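Local coordinates for hypothetical protein (Nostoc punctiforme, PDB 2O62) that is of unknown function but folds into two calycin-like antiparallel beta domains, the second related to a family of ATP synthase biogenesis factors, at residues A[149-154]-A[263-268]; A[96-101]-A[247-252]; A[8-13]-A[43-48]; A[48-53]-A[60-65]. All blocks are in the same frame, centred on the assembly; numbering follows the deposited sequence.

Interaction 1 of 4, residues A[149-154]-A[263-268]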
loop_
_atom_site.group_PDB
_atom_site.type_symbol
_atom_site.label_atom_id
_atom_site.label_comp_id
_atom_site.label_asym_id
_atom_site.label_seq_id
_atom_site.Cartn_x
_atom_site.Cartn_y
_atom_site.Cartn_z
ATOM N N GLY A 149 6.192 -11.726 11.849
ATOM C CA GLY A 149 6.371 -10.387 12.304
ATOM C C GLY A 149 5.260 -9.882 13.172
ATOM O O GLY A 149 4.628 -10.644 13.893
ATOM N N GLN A 150 5.074 -8.570 13.120
ATOM C CA GLN A 150 4.139 -7.837 13.966
ATOM C C GLN A 150 3.380 -6.832 13.080
ATOM O O GLN A 150 3.868 -6.439 12.039
ATOM C CB GLN A 150 4.864 -7.062 15.082
ATOM C CG GLN A 150 5.540 -7.957 16.094
ATOM C CD GLN A 150 6.883 -8.530 15.624
ATOM O OE1 GLN A 150 7.696 -7.815 15.024
ATOM N NE2 GLN A 150 7.129 -9.823 15.934
ATOM N N ALA A 151 2.194 -6.445 13.516
ATOM C CA ALA A 151 1.357 -5.485 12.810
ATOM C C ALA A 151 0.896 -4.471 13.822
ATOM O O ALA A 151 0.641 -4.836 14.945
ATOM C CB ALA A 151 0.162 -6.156 12.225
ATOM N N VAL A 152 0.819 -3.219 13.408
ATOM C CA VAL A 152 0.208 -2.148 14.159
ATOM C C VAL A 152 -1.030 -1.679 13.390
ATOM O O VAL A 152 -0.921 -1.336 12.203
ATOM C CB VAL A 152 1.153 -0.931 14.256
ATOM C CG1 VAL A 152 0.555 0.191 15.111
ATOM C CG2 VAL A 152 2.491 -1.357 14.840
ATOM N N THR A 153 -2.152 -1.595 14.104
ATOM C CA THR A 153 -3.399 -1.061 13.560
ATOM C C THR A 153 -3.647 0.226 14.290
ATOM O O THR A 153 -3.681 0.290 15.550
ATOM C CB THR A 153 -4.610 -2.034 13.698
ATOM O OG1 THR A 153 -4.319 -3.274 13.001
ATOM C CG2 THR A 153 -5.890 -1.390 13.112
ATOM N N ILE A 154 -3.829 1.265 13.484
ATOM C CA ILE A 154 -4.255 2.563 13.968
ATOM C C ILE A 154 -5.651 2.935 13.437
ATOM O O ILE A 154 -6.112 2.406 12.438
ATOM C CB ILE A 154 -3.234 3.665 13.598
ATOM C CG1 ILE A 154 -3.015 3.766 12.108
ATOM C CG2 ILE A 154 -1.901 3.436 14.319
ATOM C CD1 ILE A 154 -2.046 4.900 11.757
ATOM N N THR A 263 -3.552 -0.614 8.860
ATOM C CA THR A 263 -2.621 -1.575 9.454
ATOM C C THR A 263 -1.309 -1.657 8.678
ATOM O O THR A 263 -1.318 -1.701 7.447
ATOM C CB THR A 263 -3.277 -2.997 9.451
ATOM O OG1 THR A 263 -4.483 -2.943 10.247
ATOM C CG2 THR A 263 -2.359 -4.043 10.040
ATOM N N LEU A 264 -0.187 -1.709 9.417
ATOM C CA LEU A 264 1.135 -1.897 8.837
ATOM C C LEU A 264 1.804 -3.104 9.469
ATOM O O LEU A 264 1.986 -3.181 10.674
ATOM C CB LEU A 264 1.971 -0.624 9.001
ATOM C CG LEU A 264 3.369 -0.665 8.355
ATOM C CD1 LEU A 264 3.317 -0.743 6.922
ATOM C CD2 LEU A 264 4.112 0.635 8.776
ATOM N N VAL A 265 2.065 -4.090 8.617
ATOM C CA VAL A 265 2.714 -5.344 8.972
ATOM C C VAL A 265 4.188 -5.262 8.571
ATOM O O VAL A 265 4.508 -4.875 7.459
ATOM C CB VAL A 265 2.097 -6.466 8.194
ATOM C CG1 VAL A 265 2.717 -7.784 8.563
ATOM C CG2 VAL A 265 0.582 -6.487 8.405
ATOM N N THR A 266 5.085 -5.614 9.481
ATOM C CA THR A 266 6.487 -5.789 9.115
ATOM C C THR A 266 6.865 -7.197 9.472
ATOM O O THR A 266 6.716 -7.591 10.617
ATOM C CB THR A 266 7.372 -4.814 9.882
ATOM O OG1 THR A 266 6.856 -3.488 9.745
ATOM C CG2 THR A 266 8.793 -4.861 9.342
ATOM N N GLU A 267 7.393 -7.953 8.502
ATOM C CA GLU A 267 7.652 -9.355 8.659
ATOM C C GLU A 267 9.021 -9.710 8.113
ATOM O O GLU A 267 9.507 -9.078 7.176
ATOM C CB GLU A 267 6.656 -10.181 7.847
ATOM C CG GLU A 267 5.249 -10.029 8.135
ATOM C CD GLU A 267 4.339 -10.715 7.068
ATOM O OE1 GLU A 267 4.509 -10.520 5.823
ATOM O OE2 GLU A 267 3.444 -11.421 7.556
ATOM N N GLU A 268 9.646 -10.735 8.695
ATOM C CA GLU A 268 10.908 -11.204 8.218
ATOM C C GLU A 268 10.823 -12.659 7.806
ATOM O O GLU A 268 9.991 -13.413 8.311
ATOM C CB GLU A 268 11.982 -10.983 9.291
ATOM C CG GLU A 268 11.763 -11.747 10.550
ATOM C CD GLU A 268 13.001 -11.728 11.433
ATOM O OE1 GLU A 268 13.621 -10.651 11.551
ATOM O OE2 GLU A 268 13.362 -12.796 11.968
#
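Thr153 and Thr263 face each other as a non-hydrogen-bonded antiparallel pair, and their hydroxyls join 2.8 Å apart, Thr153 OG1 to Thr263 OG1, in a hydrogen bond in which either could be the donor. Followed outward, Thr263 CB lies nearest Thr153 OG1, with the carbonyl oxygen of Val152 a little farther off. Its OG1 stands beside the backbone N (chi1 -61°) and meets the partner hydroxyl, with Thr153 CG2 next. Thr263 CG2 packs on Thr153 OG1 at 3.6 Å and reaches Ala151 CB at 3.9 Å. Ala151 CB also touches Val265 CG2, which continues the small-residue row on this face.

The backbones run antiparallel at 168°. Gln150 pairs with Thr266, and Val152 with Leu264, by two N-H···O bonds each; Leu264 N to Val152 O measures 2.9 Å. At Gly149, CA approaches Thr266 O to 3.3 Å, a CA-H···O contact where a side chain would collide with the opposite strand.

These are the first and last strands of the C-terminal sheet, so the ladder closes the barrel. Phe184 covers the threonine pair, and the shared hydroxyl bond gives each of two buried hydroxyls a polar mate across the seam.

Interaction 2 of 4, residues A[96-101]-A[247-252]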
loop_
_atom_site.group_PDB
_atom_site.type_symbol
_atom_site.label_atom_id
_atom_site.label_comp_id
_atom_site.label_asym_id
_atom_site.label_seq_id
_atom_site.Cartn_x
_atom_site.Cartn_y
_atom_site.Cartn_z
ATOM N N LEU A 96 -1.485 3.423 -0.595
ATOM C CA LEU A 96 -0.656 2.910 0.480
ATOM C C LEU A 96 0.773 3.374 0.225
ATOM O O LEU A 96 1.350 3.080 -0.800
ATOM C CB LEU A 96 -0.745 1.378 0.492
ATOM C CG LEU A 96 -2.233 0.929 0.595
ATOM C CD1 LEU A 96 -2.434 -0.399 0.050
ATOM C CD2 LEU A 96 -2.761 0.994 1.930
ATOM N N ALA A 97 1.349 4.057 1.187
ATOM C CA ALA A 97 2.643 4.720 1.018
ATOM C C ALA A 97 3.620 4.255 2.095
ATOM O O ALA A 97 3.445 4.569 3.263
ATOM C CB ALA A 97 2.440 6.257 1.105
ATOM N N PHE A 98 4.629 3.483 1.688
ATOM C CA PHE A 98 5.697 3.003 2.555
ATOM C C PHE A 98 6.922 3.922 2.532
ATOM O O PHE A 98 7.373 4.337 1.469
ATOM C CB PHE A 98 6.156 1.580 2.153
ATOM C CG PHE A 98 5.053 0.572 2.027
ATOM C CD1 PHE A 98 4.385 0.385 0.809
ATOM C CD2 PHE A 98 4.725 -0.243 3.105
ATOM C CE1 PHE A 98 3.409 -0.568 0.673
ATOM C CE2 PHE A 98 3.715 -1.188 2.973
ATOM C CZ PHE A 98 3.065 -1.336 1.785
ATOM N N VAL A 99 7.463 4.207 3.711
ATOM C CA VAL A 99 8.698 4.923 3.882
ATOM C C VAL A 99 9.728 3.953 4.493
ATOM O O VAL A 99 9.436 3.212 5.433
ATOM C CB VAL A 99 8.492 6.118 4.760
ATOM C CG1 VAL A 99 9.813 6.863 4.977
ATOM C CG2 VAL A 99 7.417 7.017 4.151
ATOM N N HIS A 100 10.919 3.926 3.914
ATOM C CA HIS A 100 12.036 3.127 4.423
ATOM C C HIS A 100 13.366 3.743 4.043
ATOM O O HIS A 100 13.728 3.740 2.861
ATOM C CB HIS A 100 11.976 1.721 3.834
ATOM C CG HIS A 100 13.101 0.832 4.282
ATOM N ND1 HIS A 100 13.095 0.181 5.500
ATOM C CD2 HIS A 100 14.255 0.479 3.676
ATOM C CE1 HIS A 100 14.206 -0.520 5.628
ATOM N NE2 HIS A 100 14.934 -0.348 4.541
ATOM N N GLU A 101 14.059 4.310 5.029
ATOM C CA GLU A 101 15.388 4.880 4.826
ATOM C C GLU A 101 15.321 5.953 3.714
ATOM O O GLU A 101 14.606 6.937 3.883
ATOM C CB GLU A 101 16.421 3.748 4.579
ATOM C CG GLU A 101 16.528 2.789 5.788
ATOM C CD GLU A 101 17.597 1.706 5.659
ATOM O OE1 GLU A 101 18.148 1.496 4.537
ATOM O OE2 GLU A 101 17.859 1.025 6.684
ATOM N N GLN A 247 7.035 -5.489 4.068
ATOM C CA GLN A 247 5.947 -4.839 4.740
ATOM C C GLN A 247 4.685 -5.017 3.942
ATOM O O GLN A 247 4.716 -5.091 2.726
ATOM C CB GLN A 247 6.213 -3.333 4.991
ATOM C CG GLN A 247 7.217 -3.084 6.086
ATOM C CD GLN A 247 7.338 -1.648 6.479
ATOM O OE1 GLN A 247 7.297 -0.767 5.646
ATOM N NE2 GLN A 247 7.418 -1.393 7.797
ATOM N N ARG A 248 3.573 -5.075 4.647
ATOM C CA ARG A 248 2.239 -5.053 4.021
ATOM C C ARG A 248 1.403 -3.955 4.687
ATOM O O ARG A 248 1.489 -3.748 5.901
ATOM C CB ARG A 248 1.565 -6.395 4.165
ATOM C CG ARG A 248 2.313 -7.498 3.427
ATOM C CD ARG A 248 1.581 -8.805 3.515
ATOM N NE ARG A 248 1.771 -9.488 4.820
ATOM C CZ ARG A 248 0.794 -9.715 5.720
ATOM N NH1 ARG A 248 -0.461 -9.358 5.492
ATOM N NH2 ARG A 248 1.054 -10.349 6.851
HETATM N N MSE A 249 0.588 -3.251 3.904
HETATM C CA MSE A 249 -0.282 -2.231 4.455
HETATM C C MSE A 249 -1.723 -2.472 3.996
HETATM O O MSE A 249 -1.955 -2.788 2.855
HETATM C CB MSE A 249 0.195 -0.815 4.108
HETATM C CG MSE A 249 -0.459 0.221 4.901
HETATM SE SE MSE A 249 -0.139 2.112 4.427
HETATM C CE MSE A 249 1.665 2.132 4.743
ATOM N N ILE A 250 -2.669 -2.351 4.922
ATOM C CA ILE A 250 -4.084 -2.645 4.708
ATOM C C ILE A 250 -4.924 -1.475 5.209
ATOM O O ILE A 250 -4.873 -1.157 6.396
ATOM C CB ILE A 250 -4.507 -3.883 5.448
ATOM C CG1 ILE A 250 -3.579 -5.064 5.102
ATOM C CG2 ILE A 250 -5.954 -4.210 5.118
ATOM C CD1 ILE A 250 -2.554 -5.362 6.135
ATOM N N ARG A 251 -5.670 -0.839 4.302
ATOM C CA ARG A 251 -6.657 0.206 4.624
ATOM C C ARG A 251 -8.034 -0.457 4.668
ATOM O O ARG A 251 -8.489 -1.013 3.672
ATOM C CB ARG A 251 -6.652 1.300 3.552
ATOM C CG ARG A 251 -7.415 2.594 3.858
ATOM C CD ARG A 251 -7.467 3.441 2.575
ATOM N NE ARG A 251 -8.272 4.633 2.831
ATOM C CZ ARG A 251 -7.843 5.725 3.435
ATOM N NH1 ARG A 251 -6.579 5.893 3.764
ATOM N NH2 ARG A 251 -8.713 6.709 3.643
ATOM N N SER A 252 -8.664 -0.436 5.828
ATOM C CA SER A 252 -9.855 -1.258 6.090
ATOM C C SER A 252 -11.138 -0.448 6.159
ATOM O O SER A 252 -11.210 0.541 6.869
ATOM C CB SER A 252 -9.661 -2.036 7.380
ATOM O OG SER A 252 -8.519 -2.891 7.303
HETATM O O HOH W 1 7.243 1.576 6.430
#
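Met249, a selenomethionine, pushes its side chain between Leu96 and Phe98. Leu96 CD2 lies 3.8 Å from Met249 SE, and the two side chains pass alongside one another, running in opposite senses. Phe98 takes the earlier part of the same chain: its CE2 sits 3.7 Å from Met249 CB. The methionine chain is extended up to SE and bends at the last torsion (chi3 -63°), which carries CE over one face of the Phe98 ring, 4.1 Å above its plane and offset toward the rim. There CE also meets Ala97 O at 3.4 Å. Arg248 C lies at the edge of the same ring.

Gln247 flanks the ring with CB and OE1, its amide plane turned 43° from the ring plane. A water bridges the strands by donating to Val99 O at 2.9 Å and also to Gln247 OE1. The other end of this amide is fixed from the barrel side, NE2 bonding to Thr266 OG1.

In the next shell Ala237, Trp239 and Leu264 back Leu96 and Phe98, while Ser78 and Ser80 pack on Met249. Arg251 starts toward Leu96 with its CB but leads its guanidinium away, to Tyr253, Ser80 and Trp259.

With CA atoms 6.5 Å apart at the nearest pair, Leu96 and Met249, the strands pack through side chains without backbone pairing. The seam between the N-terminal sheet and the C-terminal barrel is therefore apolar at its middle, with one water donating to both the Val99 carbonyl and Gln247 OE1 at one end.

Interaction 3 of 4, residues A[8-13]-A[43-48]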
loop_
_atom_site.group_PDB
_atom_site.type_symbol
_atom_site.label_atom_id
_atom_site.label_comp_id
_atom_site.label_asym_id
_atom_site.label_seq_id
_atom_site.Cartn_x
_atom_site.Cartn_y
_atom_site.Cartn_z
ATOM N N CYS A 8 4.243 12.685 12.665
ATOM C CA CYS A 8 4.466 11.565 11.748
ATOM C C CYS A 8 4.596 12.028 10.311
ATOM O O CYS A 8 5.477 11.588 9.567
ATOM C CB CYS A 8 3.335 10.556 11.832
ATOM S SG CYS A 8 3.114 9.732 13.394
ATOM N N PHE A 9 3.698 12.913 9.906
ATOM C CA PHE A 9 3.730 13.493 8.578
ATOM C C PHE A 9 5.087 14.142 8.326
ATOM O O PHE A 9 5.656 13.919 7.276
ATOM C CB PHE A 9 2.564 14.468 8.432
ATOM C CG PHE A 9 2.593 15.332 7.192
ATOM C CD1 PHE A 9 2.893 14.820 5.954
ATOM C CD2 PHE A 9 2.232 16.666 7.299
ATOM C CE1 PHE A 9 2.862 15.607 4.815
ATOM C CE2 PHE A 9 2.204 17.483 6.175
ATOM C CZ PHE A 9 2.518 16.947 4.925
ATOM N N LEU A 10 5.605 14.899 9.291
ATOM C CA LEU A 10 6.904 15.537 9.129
ATOM C C LEU A 10 8.082 14.604 8.881
ATOM O O LEU A 10 9.131 15.052 8.406
ATOM C CB LEU A 10 7.195 16.410 10.344
ATOM C CG LEU A 10 6.221 17.556 10.586
ATOM C CD1 LEU A 10 6.644 18.329 11.839
ATOM C CD2 LEU A 10 6.136 18.518 9.411
ATOM N N GLN A 11 7.939 13.320 9.192
ATOM C CA GLN A 11 8.944 12.331 8.815
ATOM C C GLN A 11 9.189 12.260 7.315
ATOM O O GLN A 11 10.213 11.702 6.880
ATOM C CB GLN A 11 8.584 10.929 9.338
ATOM C CG GLN A 11 8.602 10.809 10.865
ATOM C CD GLN A 11 9.967 11.185 11.420
ATOM O OE1 GLN A 11 10.130 12.215 12.045
ATOM N NE2 GLN A 11 10.962 10.395 11.104
ATOM N N ASN A 12 8.236 12.734 6.519
ATOM C CA ASN A 12 8.354 12.753 5.069
ATOM C C ASN A 12 9.101 14.002 4.516
ATOM O O ASN A 12 9.258 14.149 3.293
ATOM C CB ASN A 12 6.959 12.704 4.426
ATOM C CG ASN A 12 6.286 11.353 4.586
ATOM O OD1 ASN A 12 6.544 10.499 3.812
ATOM N ND2 ASN A 12 5.450 11.166 5.619
ATOM N N LEU A 13 9.505 14.951 5.364
ATOM C CA LEU A 13 10.121 16.138 4.802
ATOM C C LEU A 13 11.390 15.729 4.007
ATOM O O LEU A 13 12.163 14.866 4.446
ATOM C CB LEU A 13 10.496 17.133 5.859
ATOM C CG LEU A 13 9.345 17.721 6.615
ATOM C CD1 LEU A 13 9.877 18.765 7.564
ATOM C CD2 LEU A 13 8.356 18.347 5.648
ATOM N N ASN A 43 7.691 27.974 9.076
ATOM C CA ASN A 43 7.192 28.516 10.331
ATOM C C ASN A 43 7.221 27.505 11.462
ATOM O O ASN A 43 6.194 27.127 11.997
ATOM C CB ASN A 43 5.784 29.128 10.148
ATOM C CG ASN A 43 5.789 30.279 9.144
ATOM O OD1 ASN A 43 5.138 30.196 8.099
ATOM N ND2 ASN A 43 6.581 31.321 9.420
ATOM N N ASN A 44 8.437 27.145 11.858
ATOM C CA ASN A 44 8.696 26.089 12.848
ATOM C C ASN A 44 7.862 24.839 12.611
ATOM O O ASN A 44 7.241 24.306 13.554
ATOM C CB ASN A 44 8.520 26.573 14.280
ATOM C CG ASN A 44 9.028 25.548 15.296
ATOM O OD1 ASN A 44 9.879 24.712 14.977
ATOM N ND2 ASN A 44 8.451 25.544 16.463
ATOM N N ASN A 45 7.856 24.406 11.354
ATOM C CA ASN A 45 7.133 23.224 10.854
ATOM C C ASN A 45 5.649 23.220 11.145
ATOM O O ASN A 45 5.037 22.176 11.273
ATOM C CB ASN A 45 7.748 21.901 11.333
ATOM C CG ASN A 45 9.137 21.659 10.782
ATOM O OD1 ASN A 45 9.489 22.121 9.696
ATOM N ND2 ASN A 45 9.933 20.911 11.539
ATOM N N GLN A 46 5.067 24.392 11.228
ATOM C CA GLN A 46 3.640 24.516 11.429
ATOM C C GLN A 46 2.894 24.514 10.085
ATOM O O GLN A 46 1.683 24.371 10.064
ATOM C CB GLN A 46 3.353 25.807 12.168
ATOM C CG GLN A 46 3.914 25.862 13.620
ATOM C CD GLN A 46 3.567 27.181 14.342
ATOM O OE1 GLN A 46 4.291 28.191 14.252
ATOM N NE2 GLN A 46 2.456 27.165 15.074
ATOM N N THR A 47 3.609 24.761 8.992
ATOM C CA THR A 47 3.066 24.702 7.629
ATOM C C THR A 47 3.987 23.774 6.867
ATOM O O THR A 47 5.200 23.845 7.075
ATOM C CB THR A 47 3.177 26.064 6.921
ATOM O OG1 THR A 47 2.358 27.052 7.565
ATOM C CG2 THR A 47 2.752 25.951 5.440
ATOM N N VAL A 48 3.453 22.884 6.019
ATOM C CA VAL A 48 4.280 22.147 5.062
ATOM C C VAL A 48 3.934 22.561 3.624
ATOM O O VAL A 48 2.756 22.518 3.231
ATOM C CB VAL A 48 4.125 20.629 5.196
ATOM C CG1 VAL A 48 4.842 19.950 4.071
ATOM C CG2 VAL A 48 4.723 20.122 6.517
#
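Val48 is the close-packed point of this contact, meeting three side chains of 8-13. Its CG2 lies 3.6 Å from Leu10 CD2 and 3.7 Å from Phe9 CE2. The phenylalanine approaches tip to tip: with CG anti to the backbone N (chi1 170°), the ring heads for the valine, and Phe9 CZ reaches Val48 CG1 at 3.9 Å. Leu13 CD2 completes the group at 4.1 Å from Val48 CG2.

The other side is looser and nearer solvent. Partly exposed Asn45 meets Leu10 CD1 through its CB at 3.8 Å, and Leu13 CD1 through OD1 at 4.0 Å; both are van der Waals approaches of methyls to an amide side chain. Asn45 is part of the type I' turn from Asn43 to Gln46, whose neighbouring asparagines are exposed.

Replacing Phe9 with an alanine would probably open a gap beside the methyls of Val48 and leave that valine less firmly packed.

Within the type I turn from Leu10 to Leu13, Asn12 ND2 donates to Phe9 O at 3.2 Å, an oxygen that also accepts from Asn12 N. Around this core, Trp6 meets the Phe9 ring edge-to-face and donates NE1 to Asn45 O, Phe73 meets the same ring, and Leu39 of strand 29-42 packs on Leu13 and Val48. The short helix 5-10 thus lies against the start of strand 47-54, with the adjoining strand 29-42 beside it.

Interaction 4 of 4, residues A[48-53]-A[60-65]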
loop_
_atom_site.group_PDB
_atom_site.type_symbol
_atom_site.label_atom_id
_atom_site.label_comp_id
_atom_site.label_asym_id
_atom_site.label_seq_id
_atom_site.Cartn_x
_atom_site.Cartn_y
_atom_site.Cartn_z
ATOM N N VAL A 48 3.453 22.884 6.019
ATOM C CA VAL A 48 4.280 22.147 5.062
ATOM C C VAL A 48 3.934 22.561 3.624
ATOM O O VAL A 48 2.756 22.518 3.231
ATOM C CB VAL A 48 4.125 20.629 5.196
ATOM C CG1 VAL A 48 4.842 19.950 4.071
ATOM C CG2 VAL A 48 4.723 20.122 6.517
ATOM N N ARG A 49 4.939 22.999 2.861
ATOM C CA ARG A 49 4.743 23.321 1.463
ATOM C C ARG A 49 5.169 22.154 0.589
ATOM O O ARG A 49 6.275 21.617 0.718
ATOM C CB ARG A 49 5.529 24.538 1.050
ATOM C CG ARG A 49 5.430 24.810 -0.450
ATOM C CD ARG A 49 6.234 26.012 -0.823
ATOM N NE ARG A 49 5.579 27.174 -0.276
ATOM C CZ ARG A 49 6.191 28.298 0.090
ATOM N NH1 ARG A 49 7.509 28.425 -0.017
ATOM N NH2 ARG A 49 5.464 29.298 0.591
ATOM N N LEU A 50 4.269 21.759 -0.299
ATOM C CA LEU A 50 4.529 20.681 -1.230
ATOM C C LEU A 50 4.721 21.246 -2.626
ATOM O O LEU A 50 3.892 22.023 -3.081
ATOM C CB LEU A 50 3.354 19.718 -1.214
ATOM C CG LEU A 50 3.392 18.523 -2.178
ATOM C CD1 LEU A 50 2.710 17.351 -1.560
ATOM C CD2 LEU A 50 2.761 18.832 -3.550
ATOM N N THR A 51 5.835 20.900 -3.288
ATOM C CA THR A 51 6.092 21.362 -4.661
ATOM C C THR A 51 6.348 20.089 -5.450
ATOM O O THR A 51 7.381 19.468 -5.252
ATOM C CB THR A 51 7.296 22.318 -4.770
ATOM O OG1 THR A 51 7.120 23.453 -3.910
ATOM C CG2 THR A 51 7.431 22.849 -6.190
ATOM N N LEU A 52 5.372 19.695 -6.272
ATOM C CA LEU A 52 5.475 18.547 -7.163
ATOM C C LEU A 52 5.735 18.998 -8.605
ATOM O O LEU A 52 4.897 19.660 -9.245
ATOM C CB LEU A 52 4.228 17.679 -7.093
ATOM C CG LEU A 52 4.149 16.494 -8.069
ATOM C CD1 LEU A 52 5.270 15.529 -7.852
ATOM C CD2 LEU A 52 2.834 15.794 -7.925
ATOM N N SER A 53 6.934 18.673 -9.089
ATOM C CA SER A 53 7.299 18.887 -10.494
ATOM C C SER A 53 7.285 17.528 -11.194
ATOM O O SER A 53 7.863 16.567 -10.697
ATOM C CB SER A 53 8.689 19.505 -10.604
ATOM O OG SER A 53 8.758 20.700 -9.879
ATOM N N VAL A 60 2.878 21.623 -9.284
ATOM C CA VAL A 60 1.761 21.655 -8.359
ATOM C C VAL A 60 2.302 22.112 -7.005
ATOM O O VAL A 60 3.269 21.536 -6.496
ATOM C CB VAL A 60 1.123 20.266 -8.247
ATOM C CG1 VAL A 60 0.158 20.173 -7.055
ATOM C CG2 VAL A 60 0.426 19.904 -9.575
ATOM N N ILE A 61 1.718 23.172 -6.446
ATOM C CA ILE A 61 2.169 23.670 -5.156
ATOM C C ILE A 61 1.001 23.646 -4.224
ATOM O O ILE A 61 -0.029 24.167 -4.571
ATOM C CB ILE A 61 2.708 25.098 -5.230
ATOM C CG1 ILE A 61 3.913 25.132 -6.201
ATOM C CG2 ILE A 61 3.103 25.564 -3.803
ATOM C CD1 ILE A 61 4.381 26.496 -6.608
ATOM N N ARG A 62 1.165 23.027 -3.058
ATOM C CA ARG A 62 0.097 22.915 -2.039
ATOM C C ARG A 62 0.710 23.243 -0.694
ATOM O O ARG A 62 1.901 23.006 -0.478
ATOM C CB ARG A 62 -0.472 21.497 -1.950
ATOM C CG ARG A 62 -1.155 20.971 -3.204
ATOM C CD ARG A 62 -1.359 19.449 -3.112
ATOM N NE ARG A 62 -2.368 19.093 -2.111
ATOM C CZ ARG A 62 -2.702 17.847 -1.747
ATOM N NH1 ARG A 62 -2.107 16.774 -2.290
ATOM N NH2 ARG A 62 -3.641 17.673 -0.813
ATOM N N GLU A 63 -0.098 23.773 0.210
ATOM C CA GLU A 63 0.372 23.988 1.568
ATOM C C GLU A 63 -0.615 23.431 2.552
ATOM O O GLU A 63 -1.813 23.680 2.419
ATOM C CB GLU A 63 0.587 25.473 1.834
ATOM C CG GLU A 63 1.792 26.019 1.081
ATOM C CD GLU A 63 2.151 27.414 1.496
ATOM O OE1 GLU A 63 1.852 27.761 2.663
ATOM O OE2 GLU A 63 2.749 28.144 0.669
ATOM N N PHE A 64 -0.098 22.714 3.549
ATOM C CA PHE A 64 -0.894 22.050 4.583
ATOM C C PHE A 64 -0.587 22.655 5.928
ATOM O O PHE A 64 0.574 22.928 6.211
ATOM C CB PHE A 64 -0.508 20.579 4.668
ATOM C CG PHE A 64 -0.421 19.916 3.353
ATOM C CD1 PHE A 64 -1.551 19.377 2.760
ATOM C CD2 PHE A 64 0.777 19.844 2.682
ATOM C CE1 PHE A 64 -1.468 18.742 1.514
ATOM C CE2 PHE A 64 0.858 19.225 1.450
ATOM C CZ PHE A 64 -0.268 18.690 0.863
ATOM N N ARG A 65 -1.622 22.875 6.735
ATOM C CA ARG A 65 -1.473 23.272 8.120
ATOM C C ARG A 65 -1.977 22.184 9.081
ATOM O O ARG A 65 -1.903 22.342 10.304
ATOM C CB ARG A 65 -2.206 24.589 8.358
ATOM C CG ARG A 65 -1.499 25.767 7.715
#
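Arg49 runs alongside Glu63, the two side chains pointing the same way from a non-hydrogen-bonded pair. Aliphatic parts overlap first, with Arg49 CB 4.0 Å from Glu63 CG. Beyond them a side-on salt bridge forms: Arg49 NE and NH2 donate to the single oxygen Glu63 OE2, at 3.1 and 3.0 Å. OE2 lies in the guanidinium plane, yet both nitrogens reach it from the same face of the carboxylate, whose plane is turned 58° from the guanidinium. The bend at chi3 (-70°) turns NE toward the glutamate. An alanine in place of Arg49 would probably leave the Glu63 carboxylate without its cationic mate and freer to turn.

On the opposite face Leu50 packs CB against the edge of the Phe64 ring, 3.7 Å from CE2, and that ring turns its edge to the face of the Arg62 guanidinium, Phe64 CE1 standing 3.2 Å above the guanidinium plane. Leu52 and Val60 continue this row.

The backbone ladder is regular, three hydrogen-bonded pairs each giving two N-H···O bonds. Leu50 N to Arg62 O, at 2.7 Å, is nearly straight at 176°.

This is a hairpin at the margin of the N-terminal sheet, strand 60-64 being outermost within the chain. Strand 29-42 flanks strand 47-54 on its other side, Glu40 and Cys38 bonding the backbones of Arg49 and Thr51, while Trp6 of helix 5-10 packs on Val48.

How the interactions relate
From the N terminus, interaction 3 closes the first loop, bringing the helix 5-10 region back onto the start of strand 47-54. Interaction 4 follows in series as a tight hairpin; the two share Val48, and Phe9 also touches Phe64. Interaction 2 then spans a long loop, from strand 93-100 of the N-terminal sheet to strand 245-253 of the barrel, joining the two domains. Interaction 1 opens inside that loop and closes beyond it, so the two cross; it seals the barrel. They meet directly, with Arg248 salt-bridged to Glu267. Val99 packs on Asn12, linking interactions 2 and 3, whereas interactions 1 and 4 stay about 17 Å apart at their nearest atoms.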